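Pectinesterase A (Erwinia chrysanthemi, PDB 2NTP) hydrolyses the methyl esters of the galacturonosyl units of pectin, releasing methanol, the first step in the maceration and soft-rotting of plant tissue. Local coordinates at residues Ser204-Pro210 and Tyr239-Trp245; Tyr152-Val158 and Gly172-Phe178; Tyr277-Lys281 and Arg300-Tyr304. All coordinates share one frame; numbering follows the deposited sequence.

Interaction 1: Ser204-Pro210 and Tyr239-Trp245. With ADA (alpha-D-galactopyranuronic acid), chain C; ADA (alpha-D-galactopyranuronic acid), chain B; ADA (alpha-D-galactopyranuronic acid), chain D.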
loop_
_atom_site.group_PDB
_atom_site.type_symbol
_atom_site.label_atom_id
_atom_site.label_comp_id
_atom_site.label_asym_id
_atom_site.label_seq_id
_atom_site.Cartn_x
_atom_site.Cartn_y
_atom_site.Cartn_z
ATOM N N SER A 204 -16.401 2.357 7.555
ATOM C CA SER A 204 -15.597 3.384 6.887
ATOM C C SER A 204 -14.466 2.811 6.031
ATOM O O SER A 204 -14.102 3.400 5.016
ATOM C CB SER A 204 -15.030 4.383 7.904
ATOM O OG SER A 204 -16.002 5.350 8.273
ATOM N N GLY A 205 -13.897 1.679 6.439
ATOM C CA GLY A 205 -12.846 1.064 5.626
ATOM C C GLY A 205 -12.226 -0.192 6.187
ATOM O O GLY A 205 -12.726 -0.764 7.159
ATOM N N TYR A 206 -11.139 -0.618 5.547
ATOM C CA TYR A 206 -10.422 -1.850 5.893
ATOM C C TYR A 206 -8.942 -1.579 5.676
ATOM O O TYR A 206 -8.537 -1.095 4.613
ATOM C CB TYR A 206 -10.875 -3.029 5.008
ATOM C CG TYR A 206 -12.373 -3.064 4.784
ATOM C CD1 TYR A 206 -12.949 -2.359 3.727
ATOM C CD2 TYR A 206 -13.217 -3.763 5.651
ATOM C CE1 TYR A 206 -14.323 -2.356 3.526
ATOM C CE2 TYR A 206 -14.607 -3.768 5.455
ATOM C CZ TYR A 206 -15.141 -3.061 4.381
ATOM O OH TYR A 206 -16.500 -3.032 4.158
ATOM N N LEU A 207 -8.131 -1.882 6.679
ATOM C CA LEU A 207 -6.692 -1.625 6.585
ATOM C C LEU A 207 -6.063 -2.451 5.475
ATOM O O LEU A 207 -5.241 -1.954 4.708
ATOM C CB LEU A 207 -5.983 -1.951 7.902
ATOM C CG LEU A 207 -5.918 -0.858 8.969
ATOM C CD1 LEU A 207 -7.290 -0.458 9.470
ATOM C CD2 LEU A 207 -5.045 -1.330 10.121
ATOM N N THR A 208 -6.448 -3.721 5.401
ATOM C CA THR A 208 -5.815 -4.630 4.455
ATOM C C THR A 208 -6.819 -5.409 3.625
ATOM O O THR A 208 -7.938 -5.667 4.060
ATOM C CB THR A 208 -4.861 -5.630 5.153
ATOM O OG1 THR A 208 -5.612 -6.549 5.961
ATOM C CG2 THR A 208 -3.841 -4.892 6.028
ATOM N N ALA A 209 -6.393 -5.775 2.421
ATOM C CA ALA A 209 -7.157 -6.684 1.571
ATOM C C ALA A 209 -6.159 -7.595 0.865
ATOM O O ALA A 209 -5.831 -7.381 -0.307
ATOM C CB ALA A 209 -8.018 -5.914 0.572
ATOM N N PRO A 210 -5.644 -8.603 1.594
ATOM C CA PRO A 210 -4.639 -9.497 1.018
ATOM C C PRO A 210 -5.248 -10.469 0.013
ATOM O O PRO A 210 -6.380 -10.935 0.201
ATOM C CB PRO A 210 -4.110 -10.250 2.239
ATOM C CG PRO A 210 -5.280 -10.300 3.169
ATOM C CD PRO A 210 -5.976 -8.975 2.985
ATOM N N TYR A 239 -13.676 0.485 11.352
ATOM C CA TYR A 239 -12.631 -0.069 10.479
ATOM C C TYR A 239 -12.335 -1.547 10.708
ATOM O O TYR A 239 -12.189 -1.995 11.846
ATOM C CB TYR A 239 -11.336 0.734 10.624
ATOM C CG TYR A 239 -11.226 1.866 9.635
ATOM C CD1 TYR A 239 -11.843 3.098 9.877
ATOM C CD2 TYR A 239 -10.520 1.703 8.445
ATOM C CE1 TYR A 239 -11.746 4.137 8.963
ATOM C CE2 TYR A 239 -10.422 2.733 7.526
ATOM C CZ TYR A 239 -11.039 3.945 7.786
ATOM O OH TYR A 239 -10.937 4.958 6.867
ATOM N N GLY A 240 -12.247 -2.300 9.617
ATOM C CA GLY A 240 -11.812 -3.687 9.691
ATOM C C GLY A 240 -10.306 -3.795 9.557
ATOM O O GLY A 240 -9.671 -2.996 8.857
ATOM N N LEU A 241 -9.733 -4.792 10.226
ATOM C CA LEU A 241 -8.306 -5.088 10.092
ATOM C C LEU A 241 -7.978 -5.628 8.707
ATOM O O LEU A 241 -6.880 -5.416 8.193
ATOM C CB LEU A 241 -7.862 -6.097 11.151
ATOM C CG LEU A 241 -7.841 -5.626 12.608
ATOM C CD1 LEU A 241 -7.580 -6.804 13.524
ATOM C CD2 LEU A 241 -6.802 -4.527 12.812
ATOM N N GLY A 242 -8.942 -6.314 8.107
ATOM C CA GLY A 242 -8.743 -6.908 6.795
ATOM C C GLY A 242 -10.005 -7.574 6.292
ATOM O O GLY A 242 -10.882 -7.932 7.078
ATOM N N ARG A 243 -10.094 -7.705 4.973
ATOM C CA ARG A 243 -11.102 -8.537 4.316
ATOM C C ARG A 243 -10.417 -9.282 3.159
ATOM O O ARG A 243 -9.408 -8.808 2.632
ATOM C CB ARG A 243 -12.308 -7.706 3.858
ATOM C CG ARG A 243 -11.995 -6.569 2.889
ATOM C CD ARG A 243 -13.266 -5.820 2.488
ATOM N NE ARG A 243 -12.997 -4.844 1.435
ATOM C CZ ARG A 243 -13.928 -4.277 0.668
ATOM N NH1 ARG A 243 -15.211 -4.581 0.831
ATOM N NH2 ARG A 243 -13.573 -3.406 -0.265
ATOM N N PRO A 244 -10.936 -10.463 2.777
ATOM C CA PRO A 244 -10.188 -11.289 1.828
ATOM C C PRO A 244 -10.425 -10.913 0.370
ATOM O O PRO A 244 -11.517 -11.128 -0.155
ATOM C CB PRO A 244 -10.717 -12.712 2.098
ATOM C CG PRO A 244 -11.842 -12.563 3.105
ATOM C CD PRO A 244 -12.186 -11.114 3.202
ATOM N N TRP A 245 -9.397 -10.365 -0.279
ATOM C CA TRP A 245 -9.502 -10.012 -1.689
ATOM C C TRP A 245 -9.168 -11.201 -2.579
ATOM O O TRP A 245 -8.049 -11.717 -2.555
ATOM C CB TRP A 245 -8.607 -8.813 -2.030
ATOM C CG TRP A 245 -8.751 -8.353 -3.451
ATOM C CD1 TRP A 245 -9.908 -8.290 -4.181
ATOM C CD2 TRP A 245 -7.708 -7.866 -4.306
ATOM N NE1 TRP A 245 -9.645 -7.811 -5.442
ATOM C CE2 TRP A 245 -8.304 -7.547 -5.549
ATOM C CE3 TRP A 245 -6.325 -7.684 -4.148
ATOM C CZ2 TRP A 245 -7.565 -7.040 -6.629
ATOM C CZ3 TRP A 245 -5.587 -7.190 -5.224
ATOM C CH2 TRP A 245 -6.213 -6.870 -6.451
HETATM C C1 ADA C . -10.176 -4.436 -6.399
HETATM C C2 ADA C . -9.369 -3.582 -7.386
HETATM C C3 ADA C . -10.131 -3.460 -8.701
HETATM C C4 ADA C . -10.465 -4.846 -9.254
HETATM C C5 ADA C . -11.254 -5.640 -8.211
HETATM C C6 ADA C . -11.546 -7.024 -8.712
HETATM O O2 ADA C . -9.138 -2.272 -6.852
HETATM O O3 ADA C . -9.382 -2.690 -9.649
HETATM O O4 ADA C . -9.269 -5.567 -9.576
HETATM O O5 ADA C . -10.527 -5.709 -6.970
HETATM O O6B ADA C . -11.141 -8.005 -8.045
HETATM O O6A ADA C . -12.190 -7.137 -9.783
HETATM C C1 ADA B . -16.232 -0.884 -0.718
HETATM C C2 ADA B . -15.578 0.040 -1.746
HETATM C C3 ADA B . -16.170 -0.189 -3.135
HETATM C C4 ADA B . -16.215 -1.679 -3.489
HETATM C C5 ADA B . -16.843 -2.506 -2.369
HETATM C C6 ADA B . -16.764 -3.971 -2.702
HETATM O O2 ADA B . -15.800 1.398 -1.364
HETATM O O3 ADA B . -15.413 0.532 -4.117
HETATM O O4 ADA B . -14.896 -2.185 -3.725
HETATM O O5 ADA B . -16.141 -2.247 -1.148
HETATM O O6B ADA B . -16.382 -4.764 -1.817
HETATM O O6A ADA B . -17.080 -4.347 -3.854
HETATM C C1 ADA D . -21.067 -1.130 0.109
HETATM C C2 ADA D . -19.950 -2.098 0.524
HETATM C C3 ADA D . -18.949 -1.402 1.448
HETATM C C4 ADA D . -18.412 -0.129 0.791
HETATM C C5 ADA D . -19.561 0.785 0.337
HETATM C C6 ADA D . -19.024 1.964 -0.431
HETATM O O1 ADA D . -21.909 -0.809 1.229
HETATM O O2 ADA D . -20.498 -3.257 1.166
HETATM O O3 ADA D . -17.865 -2.281 1.774
HETATM O O4 ADA D . -17.551 -0.467 -0.310
HETATM O O5 ADA D . -20.517 0.069 -0.470
HETATM O O6B ADA D . -18.937 1.887 -1.679
HETATM O O6A ADA D . -18.677 2.986 0.207
#

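Interaction 2: Tyr152-Val158 and Gly172-Phe178. With ADA (alpha-D-galactopyranuronic acid), chain E; ADA (alpha-D-galactopyranuronic acid), chain B; ADA (alpha-D-galactopyranuronic acid), chain F.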
loop_
_atom_site.group_PDB
_atom_site.type_symbol
_atom_site.label_atom_id
_atom_site.label_comp_id
_atom_site.label_asym_id
_atom_site.label_seq_id
_atom_site.Cartn_x
_atom_site.Cartn_y
_atom_site.Cartn_z
ATOM N N TYR A 152 -6.535 7.349 -0.214
ATOM C CA TYR A 152 -7.777 6.946 0.425
ATOM C C TYR A 152 -8.014 5.472 0.083
ATOM O O TYR A 152 -7.569 4.586 0.813
ATOM C CB TYR A 152 -8.941 7.852 -0.010
ATOM C CG TYR A 152 -8.832 9.290 0.474
ATOM C CD1 TYR A 152 -9.361 9.673 1.710
ATOM C CD2 TYR A 152 -8.205 10.266 -0.303
ATOM C CE1 TYR A 152 -9.261 10.994 2.162
ATOM C CE2 TYR A 152 -8.105 11.593 0.142
ATOM C CZ TYR A 152 -8.641 11.948 1.367
ATOM O OH TYR A 152 -8.549 13.259 1.809
ATOM N N GLN A 153 -8.682 5.207 -1.032
ATOM C CA GLN A 153 -8.909 3.827 -1.457
ATOM C C GLN A 153 -7.684 3.271 -2.177
ATOM O O GLN A 153 -7.191 3.881 -3.134
ATOM C CB GLN A 153 -10.144 3.745 -2.353
ATOM C CG GLN A 153 -10.559 2.311 -2.720
ATOM C CD GLN A 153 -11.944 2.244 -3.343
ATOM O OE1 GLN A 153 -12.616 3.259 -3.497
ATOM N NE2 GLN A 153 -12.380 1.039 -3.690
ATOM N N ASP A 154 -7.201 2.114 -1.714
ATOM C CA ASP A 154 -6.126 1.378 -2.406
ATOM C C ASP A 154 -4.758 2.098 -2.407
ATOM O O ASP A 154 -3.997 2.034 -3.377
ATOM C CB ASP A 154 -6.552 1.025 -3.854
ATOM C CG ASP A 154 -7.522 -0.152 -3.921
ATOM O OD1 ASP A 154 -8.120 -0.509 -2.885
ATOM O OD2 ASP A 154 -7.690 -0.727 -5.019
ATOM N N THR A 155 -4.431 2.763 -1.304
ATOM C CA THR A 155 -3.174 3.524 -1.215
ATOM C C THR A 155 -1.919 2.732 -1.622
ATOM O O THR A 155 -1.124 3.208 -2.432
ATOM C CB THR A 155 -2.988 4.092 0.203
ATOM O OG1 THR A 155 -4.147 4.866 0.542
ATOM C CG2 THR A 155 -1.723 4.974 0.285
ATOM N N LEU A 156 -1.759 1.540 -1.051
ATOM C CA LEU A 156 -0.572 0.707 -1.271
ATOM C C LEU A 156 -0.930 -0.648 -1.875
ATOM O O LEU A 156 -1.630 -1.450 -1.249
ATOM C CB LEU A 156 0.199 0.507 0.034
ATOM C CG LEU A 156 1.408 -0.435 -0.050
ATOM C CD1 LEU A 156 2.437 0.045 -1.090
ATOM C CD2 LEU A 156 2.058 -0.594 1.329
ATOM N N TYR A 157 -0.416 -0.886 -3.080
ATOM C CA TYR A 157 -0.676 -2.102 -3.847
ATOM C C TYR A 157 0.627 -2.897 -3.843
ATOM O O TYR A 157 1.580 -2.524 -4.518
ATOM C CB TYR A 157 -1.062 -1.717 -5.285
ATOM C CG TYR A 157 -1.664 -2.807 -6.170
ATOM C CD1 TYR A 157 -1.676 -4.152 -5.786
ATOM C CD2 TYR A 157 -2.214 -2.478 -7.413
ATOM C CE1 TYR A 157 -2.226 -5.140 -6.620
ATOM C CE2 TYR A 157 -2.758 -3.453 -8.249
ATOM C CZ TYR A 157 -2.768 -4.773 -7.847
ATOM O OH TYR A 157 -3.310 -5.729 -8.682
ATOM N N VAL A 158 0.678 -3.965 -3.053
ATOM C CA VAL A 158 1.874 -4.801 -2.969
ATOM C C VAL A 158 1.643 -6.163 -3.629
ATOM O O VAL A 158 0.923 -7.005 -3.098
ATOM C CB VAL A 158 2.384 -4.958 -1.502
ATOM C CG1 VAL A 158 3.173 -3.719 -1.071
ATOM C CG2 VAL A 158 1.227 -5.215 -0.537
ATOM N N GLY A 172 -5.153 5.818 4.613
ATOM C CA GLY A 172 -6.174 5.428 3.651
ATOM C C GLY A 172 -7.500 5.054 4.278
ATOM O O GLY A 172 -7.716 5.220 5.484
ATOM N N THR A 173 -8.386 4.529 3.441
ATOM C CA THR A 173 -9.734 4.162 3.861
ATOM C C THR A 173 -10.018 2.694 3.533
ATOM O O THR A 173 -9.860 1.813 4.388
ATOM C CB THR A 173 -10.777 5.086 3.197
ATOM O OG1 THR A 173 -10.536 5.127 1.788
ATOM C CG2 THR A 173 -10.665 6.510 3.751
ATOM N N VAL A 174 -10.398 2.431 2.286
ATOM C CA VAL A 174 -10.795 1.086 1.865
ATOM C C VAL A 174 -9.618 0.330 1.260
ATOM O O VAL A 174 -9.048 0.762 0.256
ATOM C CB VAL A 174 -11.964 1.149 0.839
ATOM C CG1 VAL A 174 -12.179 -0.209 0.152
ATOM C CG2 VAL A 174 -13.248 1.629 1.514
ATOM N N ASP A 175 -9.264 -0.800 1.880
ATOM C CA ASP A 175 -8.254 -1.714 1.344
ATOM C C ASP A 175 -6.933 -0.994 1.082
ATOM O O ASP A 175 -6.341 -1.152 0.010
ATOM C CB ASP A 175 -8.761 -2.391 0.049
ATOM C CG ASP A 175 -10.045 -3.197 0.254
ATOM O OD1 ASP A 175 -10.484 -3.362 1.403
ATOM O OD2 ASP A 175 -10.620 -3.675 -0.754
ATOM N N PHE A 176 -6.473 -0.189 2.045
ATOM C CA PHE A 176 -5.353 0.710 1.747
ATOM C C PHE A 176 -3.969 0.054 1.731
ATOM O O PHE A 176 -2.991 0.674 1.313
ATOM C CB PHE A 176 -5.427 2.076 2.468
ATOM C CG PHE A 176 -5.209 2.041 3.968
ATOM C CD1 PHE A 176 -3.921 2.080 4.507
ATOM C CD2 PHE A 176 -6.300 2.069 4.842
ATOM C CE1 PHE A 176 -3.715 2.102 5.898
ATOM C CE2 PHE A 176 -6.110 2.102 6.236
ATOM C CZ PHE A 176 -4.816 2.112 6.763
ATOM N N ILE A 177 -3.906 -1.201 2.170
ATOM C CA ILE A 177 -2.769 -2.073 1.884
ATOM C C ILE A 177 -3.382 -3.329 1.304
ATOM O O ILE A 177 -4.118 -4.026 1.992
ATOM C CB ILE A 177 -1.952 -2.445 3.143
ATOM C CG1 ILE A 177 -1.424 -1.186 3.844
ATOM C CG2 ILE A 177 -0.795 -3.382 2.760
ATOM C CD1 ILE A 177 -0.885 -1.440 5.260
ATOM N N PHE A 178 -3.100 -3.610 0.038
ATOM C CA PHE A 178 -3.747 -4.749 -0.626
ATOM C C PHE A 178 -2.823 -5.417 -1.633
ATOM O O PHE A 178 -1.864 -4.805 -2.115
ATOM C CB PHE A 178 -5.071 -4.322 -1.290
ATOM C CG PHE A 178 -4.901 -3.492 -2.540
ATOM C CD1 PHE A 178 -4.418 -2.187 -2.468
ATOM C CD2 PHE A 178 -5.239 -4.013 -3.791
ATOM C CE1 PHE A 178 -4.250 -1.420 -3.618
ATOM C CE2 PHE A 178 -5.094 -3.246 -4.951
ATOM C CZ PHE A 178 -4.602 -1.948 -4.863
HETATM C C1 ADA E . -14.157 -2.089 -4.961
HETATM C C2 ADA E . -14.265 -3.337 -5.831
HETATM C C3 ADA E . -13.517 -4.498 -5.170
HETATM C C4 ADA E . -12.080 -4.082 -4.844
HETATM C C5 ADA E . -12.109 -2.841 -3.949
HETATM C C6 ADA E . -10.740 -2.338 -3.568
HETATM O O2 ADA E . -15.648 -3.661 -6.017
HETATM O O3 ADA E . -13.536 -5.644 -6.033
HETATM O O4 ADA E . -11.396 -3.749 -6.058
HETATM O O5 ADA E . -12.790 -1.795 -4.659
HETATM O O6B ADA E . -9.847 -3.130 -3.175
HETATM O O6A ADA E . -10.558 -1.106 -3.651
HETATM C C1 ADA B . -16.232 -0.884 -0.718
HETATM C C2 ADA B . -15.578 0.040 -1.746
HETATM C C3 ADA B . -16.170 -0.189 -3.135
HETATM C C4 ADA B . -16.215 -1.679 -3.489
HETATM C C5 ADA B . -16.843 -2.506 -2.369
HETATM C C6 ADA B . -16.764 -3.971 -2.702
HETATM O O2 ADA B . -15.800 1.398 -1.364
HETATM O O3 ADA B . -15.413 0.532 -4.117
HETATM O O4 ADA B . -14.896 -2.185 -3.725
HETATM O O5 ADA B . -16.141 -2.247 -1.148
HETATM O O6B ADA B . -16.382 -4.764 -1.817
HETATM O O6A ADA B . -17.080 -4.347 -3.854
HETATM C C1 ADA F . -9.037 -6.031 -10.921
HETATM C C2 ADA F . -8.058 -7.206 -10.957
HETATM C C3 ADA F . -6.653 -6.758 -10.546
HETATM C C4 ADA F . -6.202 -5.540 -11.360
HETATM C C5 ADA F . -7.256 -4.438 -11.258
HETATM C C6 ADA F . -6.890 -3.231 -12.080
HETATM O O2 ADA F . -8.532 -8.216 -10.065
HETATM O O3 ADA F . -5.720 -7.844 -10.674
HETATM O O4 ADA F . -6.046 -5.884 -12.745
HETATM O O5 ADA F . -8.528 -4.941 -11.696
HETATM O O6B ADA F . -5.719 -2.796 -12.035
HETATM O O6A ADA F . -7.780 -2.706 -12.778
#

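Interaction 3: Tyr277-Lys281 and Arg300-Tyr304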
loop_
_atom_site.group_PDB
_atom_site.type_symbol
_atom_site.label_atom_id
_atom_site.label_comp_id
_atom_site.label_asym_id
_atom_site.label_seq_id
_atom_site.Cartn_x
_atom_site.Cartn_y
_atom_site.Cartn_z
ATOM N N TYR A 277 -12.918 -2.835 14.657
ATOM C CA TYR A 277 -13.944 -3.781 15.128
ATOM C C TYR A 277 -13.540 -5.252 14.995
ATOM O O TYR A 277 -14.146 -6.125 15.632
ATOM C CB TYR A 277 -15.305 -3.528 14.453
ATOM C CG TYR A 277 -15.314 -3.673 12.945
ATOM C CD1 TYR A 277 -15.318 -4.932 12.335
ATOM C CD2 TYR A 277 -15.338 -2.547 12.124
ATOM C CE1 TYR A 277 -15.324 -5.058 10.941
ATOM C CE2 TYR A 277 -15.349 -2.665 10.730
ATOM C CZ TYR A 277 -15.342 -3.918 10.152
ATOM O OH TYR A 277 -15.351 -4.029 8.780
ATOM N N GLY A 278 -12.528 -5.525 14.171
ATOM C CA GLY A 278 -12.106 -6.898 13.873
ATOM C C GLY A 278 -11.938 -7.117 12.384
ATOM O O GLY A 278 -11.563 -6.198 11.657
ATOM N N TRP A 279 -12.210 -8.338 11.930
ATOM C CA TRP A 279 -12.053 -8.701 10.523
ATOM C C TRP A 279 -13.399 -8.636 9.797
ATOM O O TRP A 279 -14.447 -8.489 10.430
ATOM C CB TRP A 279 -11.467 -10.114 10.409
ATOM C CG TRP A 279 -10.161 -10.308 11.133
ATOM C CD1 TRP A 279 -9.982 -10.881 12.364
ATOM C CD2 TRP A 279 -8.855 -9.937 10.671
ATOM N NE1 TRP A 279 -8.646 -10.889 12.694
ATOM C CE2 TRP A 279 -7.932 -10.314 11.675
ATOM C CE3 TRP A 279 -8.373 -9.324 9.504
ATOM C CZ2 TRP A 279 -6.552 -10.098 11.548
ATOM C CZ3 TRP A 279 -7.006 -9.113 9.374
ATOM C CH2 TRP A 279 -6.107 -9.498 10.394
ATOM N N ASP A 280 -13.379 -8.753 8.469
ATOM C CA ASP A 280 -14.627 -8.714 7.702
ATOM C C ASP A 280 -14.582 -9.621 6.476
ATOM O O ASP A 280 -13.526 -10.153 6.117
ATOM C CB ASP A 280 -14.967 -7.274 7.286
ATOM C CG ASP A 280 -16.466 -6.976 7.346
ATOM O OD1 ASP A 280 -17.289 -7.876 7.062
ATOM O OD2 ASP A 280 -16.821 -5.827 7.674
ATOM N N LYS A 281 -15.749 -9.792 5.853
ATOM C CA LYS A 281 -15.889 -10.542 4.607
ATOM C C LYS A 281 -15.774 -9.617 3.394
ATOM O O LYS A 281 -15.783 -8.390 3.525
ATOM C CB LYS A 281 -17.235 -11.288 4.582
ATOM C CG LYS A 281 -18.463 -10.385 4.661
ATOM C CD LYS A 281 -19.754 -11.192 4.788
ATOM C CE LYS A 281 -20.963 -10.270 4.745
ATOM N NZ LYS A 281 -22.206 -10.951 5.210
ATOM N N ARG A 300 -6.493 -16.280 6.212
ATOM C CA ARG A 300 -5.352 -16.378 7.128
ATOM C C ARG A 300 -5.169 -15.068 7.893
ATOM O O ARG A 300 -4.212 -14.320 7.671
ATOM C CB ARG A 300 -4.078 -16.801 6.385
ATOM C CG ARG A 300 -4.154 -18.203 5.790
ATOM C CD ARG A 300 -2.912 -18.543 4.988
ATOM N NE ARG A 300 -2.901 -17.905 3.672
ATOM C CZ ARG A 300 -1.874 -17.946 2.827
ATOM N NH1 ARG A 300 -0.755 -18.582 3.161
ATOM N NH2 ARG A 300 -1.956 -17.344 1.653
ATOM N N PHE A 301 -6.120 -14.810 8.788
ATOM C CA PHE A 301 -6.195 -13.562 9.541
ATOM C C PHE A 301 -5.880 -13.814 11.014
ATOM O O PHE A 301 -6.652 -14.490 11.710
ATOM C CB PHE A 301 -7.606 -12.972 9.432
ATOM C CG PHE A 301 -7.975 -12.441 8.061
ATOM C CD1 PHE A 301 -7.018 -12.208 7.076
ATOM C CD2 PHE A 301 -9.306 -12.120 7.784
ATOM C CE1 PHE A 301 -7.388 -11.696 5.826
ATOM C CE2 PHE A 301 -9.684 -11.599 6.540
ATOM C CZ PHE A 301 -8.721 -11.388 5.561
ATOM N N PHE A 302 -4.755 -13.276 11.489
ATOM C CA PHE A 302 -4.304 -13.542 12.862
ATOM C C PHE A 302 -3.723 -12.325 13.561
ATOM O O PHE A 302 -3.242 -11.395 12.915
ATOM C CB PHE A 302 -3.253 -14.657 12.883
ATOM C CG PHE A 302 -3.717 -15.950 12.277
ATOM C CD1 PHE A 302 -4.493 -16.841 13.016
ATOM C CD2 PHE A 302 -3.369 -16.283 10.973
ATOM C CE1 PHE A 302 -4.924 -18.045 12.454
ATOM C CE2 PHE A 302 -3.798 -17.483 10.402
ATOM C CZ PHE A 302 -4.576 -18.363 11.148
ATOM N N GLU A 303 -3.756 -12.361 14.893
ATOM C CA GLU A 303 -3.106 -11.362 15.728
ATOM C C GLU A 303 -2.221 -12.029 16.774
ATOM O O GLU A 303 -2.422 -13.193 17.130
ATOM C CB GLU A 303 -4.138 -10.495 16.446
ATOM C CG GLU A 303 -4.869 -9.514 15.559
ATOM C CD GLU A 303 -6.033 -8.882 16.281
ATOM O OE1 GLU A 303 -7.145 -9.440 16.208
ATOM O OE2 GLU A 303 -5.828 -7.844 16.941
ATOM N N TYR A 304 -1.252 -11.270 17.266
ATOM C CA TYR A 304 -0.425 -11.703 18.375
ATOM C C TYR A 304 -0.125 -10.491 19.242
ATOM O O TYR A 304 0.501 -9.538 18.790
ATOM C CB TYR A 304 0.869 -12.346 17.873
ATOM C CG TYR A 304 1.789 -12.815 18.984
ATOM C CD1 TYR A 304 1.508 -13.973 19.712
ATOM C CD2 TYR A 304 2.943 -12.100 19.304
ATOM C CE1 TYR A 304 2.355 -14.406 20.729
ATOM C CE2 TYR A 304 3.801 -12.525 20.319
ATOM C CZ TYR A 304 3.499 -13.677 21.026
ATOM O OH TYR A 304 4.345 -14.095 22.032
HETATM O O HOH W 1 -7.244 -11.867 14.938
#

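Interaction 1: Ser204-Pro210 and Tyr239-Trp245
Tyr-206 and Arg-243 stack at the substrate-facing side of a parallel strand pairing in which 204-210 runs beside 239-245. Gly-205 O accepts from Gly-240 N and Gly-240 O from Leu-207 N, both at 2.9 Å, so the pairing is regular up to the corner that each segment turns at Leu-207 and Leu-241. Beyond the corner, Thr-208 OG1 donates to Leu-241 O at 2.8 Å, in the carbonyl plane and on a lone pair. Such corners between successive parallel sheets belong to the right-handed beta-helix of pectin methylesterases, and these two strands are equivalent strands of adjacent coils. Over one face of the Tyr-206 ring, Arg-243 CD sits 3.5 Å from the centroid and 4° off the normal. The guanidinium continues flat across the ring, its plane 6° from the phenol's. CG of Arg-243 lies between backbone N and carbonyl carbon (chi1 58°), and the chain then runs extended to NE, which lays the guanidinium over the CD1-CE1 side of the ring, with its NH groups toward the sugars. There NH2 donates to O5 of ADA (chain B) at 3.0 Å, while NE forms a salt bridge with Asp-175, the nucleophile. Tyr-206 OH hydrogen-bonds O3 of ADA (chain D) at 2.8 Å, at the ring edge. Farther along the groove, Trp-245 NE1 donates to O6B of ADA (chain C) at 3.0 Å.

Interaction 2: Tyr152-Val158 and Gly172-Phe178
Gln-153 NE2 and the carboxylates of Asp-154 and Asp-175 meet the uronate of ADA (chain E) from the two segments. NE2 donates to O6A at 2.8 Å with an angle of 167° at the hydrogen, and gives a second bond to O3 of ADA (chain B). The amide reaches the sugars because CG stands anti to the backbone N (chi1 -173°) and the chain stays extended, while OE1 is bound by Thr-128. Asp-154 OD1 comes within 2.6 Å of O6A, and equally near O6B is OD2 of Asp-175, whose OD1 is held by Arg-243.

Behind these groups the backbones are joined by five hydrogen bonds. Val-174 O, just before the nucleophile Asp-175, receives Asp-154 N at 3.0 Å, and farther on Leu-156 O takes Phe-178 N while Phe-178 O takes Val-158 N, a short parallel pairing. Thr-173 N approaches Tyr-152 O from well above the carbonyl plane.

Packing centres on Phe-178, whose ring lies between two partners. The Asp-154 carboxylate is stacked over one face, planes 27° apart, with Asp-154 OD2 3.3 Å from Phe-178 CZ. Against the opposite face Tyr-157 makes an offset stack, centroids 4.3 Å apart. Phe-178 thus borders the proton donor Asp-154 with one face of its ring, and Trp-245 meets Phe-178 from outside the two segments. Leu-156 CD2 lies 4.2 Å from Ile-177 CG2, and Val-158 CG2 touches the same methyl. Gathering transition-state stabiliser, proton donor and nucleophile on adjoining coils of a parallel beta-helix is the active-site arrangement of pectin methylesterases.

Interaction 3: Tyr277-Lys281 and Arg300-Tyr304
A tryptophan-phenylalanine stack joins two parts of the right-handed parallel beta-helix: the chain following strand 276-278, and strand 300-304, an outermost strand of its ten-stranded sheet. Trp-279 and Phe-301 form an offset stack in which the six-membered ring of the indole and the phenyl ring have centroids 4.4 Å apart and planes inclined by 15°. The overlap is displaced toward the phenyl's attachment: Phe-301 CB, rather than the ring centre, sits over the middle of the indole's six-membered ring, 3.4 Å from its centroid and 11° off the normal. In turn, Trp-279 CE3 lies over the rim of the phenyl face, 3.4 Å from Phe-301 CD2. In both residues CG is anti to the carbonyl carbon (chi1 -56° for Trp-279), and each CB points toward the other segment, which lets the two rings lie against each other. Pro-296 touches both residues, and Pro-210 packs on Phe-301, linking the stack to strand 205-210.

Next to Trp-279, Asp-280 is held within its own segment. Its OD2 receives Tyr-277 OH at 2.6 Å and its OD1 receives Lys-281 N at 2.7 Å, each oxygen using its anti lone pair, so that two donors fix the carboxylate's rotation. Glu-303 is bound by Arg-317 and Ser-306. A water in the indole plane bridges the segments, accepting from Trp-279 NE1 at 2.8 Å and donating to Glu-303 OE1 at 2.7 Å.

All three contacts are buried, but they differ in depth and chemistry. Interaction 2 lies about 5 Å from the chain's centre, interaction 1 about 12 Å and interaction 3 about 18 Å, measured between centres. Interactions 1 and 2 share one substrate groove: both touch ADA (chain B), and Ala-209 N lies 2.9 Å from Ile-177 O. Interaction 3 adjoins interaction 1 through neighbouring strands 239-242 and 276-278, with Leu-241 N 2.7 Å from Gly-278 O, yet stays about 8 Å from interaction 2 at the nearest atoms. Each contains a stack, accompanied in the first two by backbone pairing and sugar-binding groups and in the third by a bridging water.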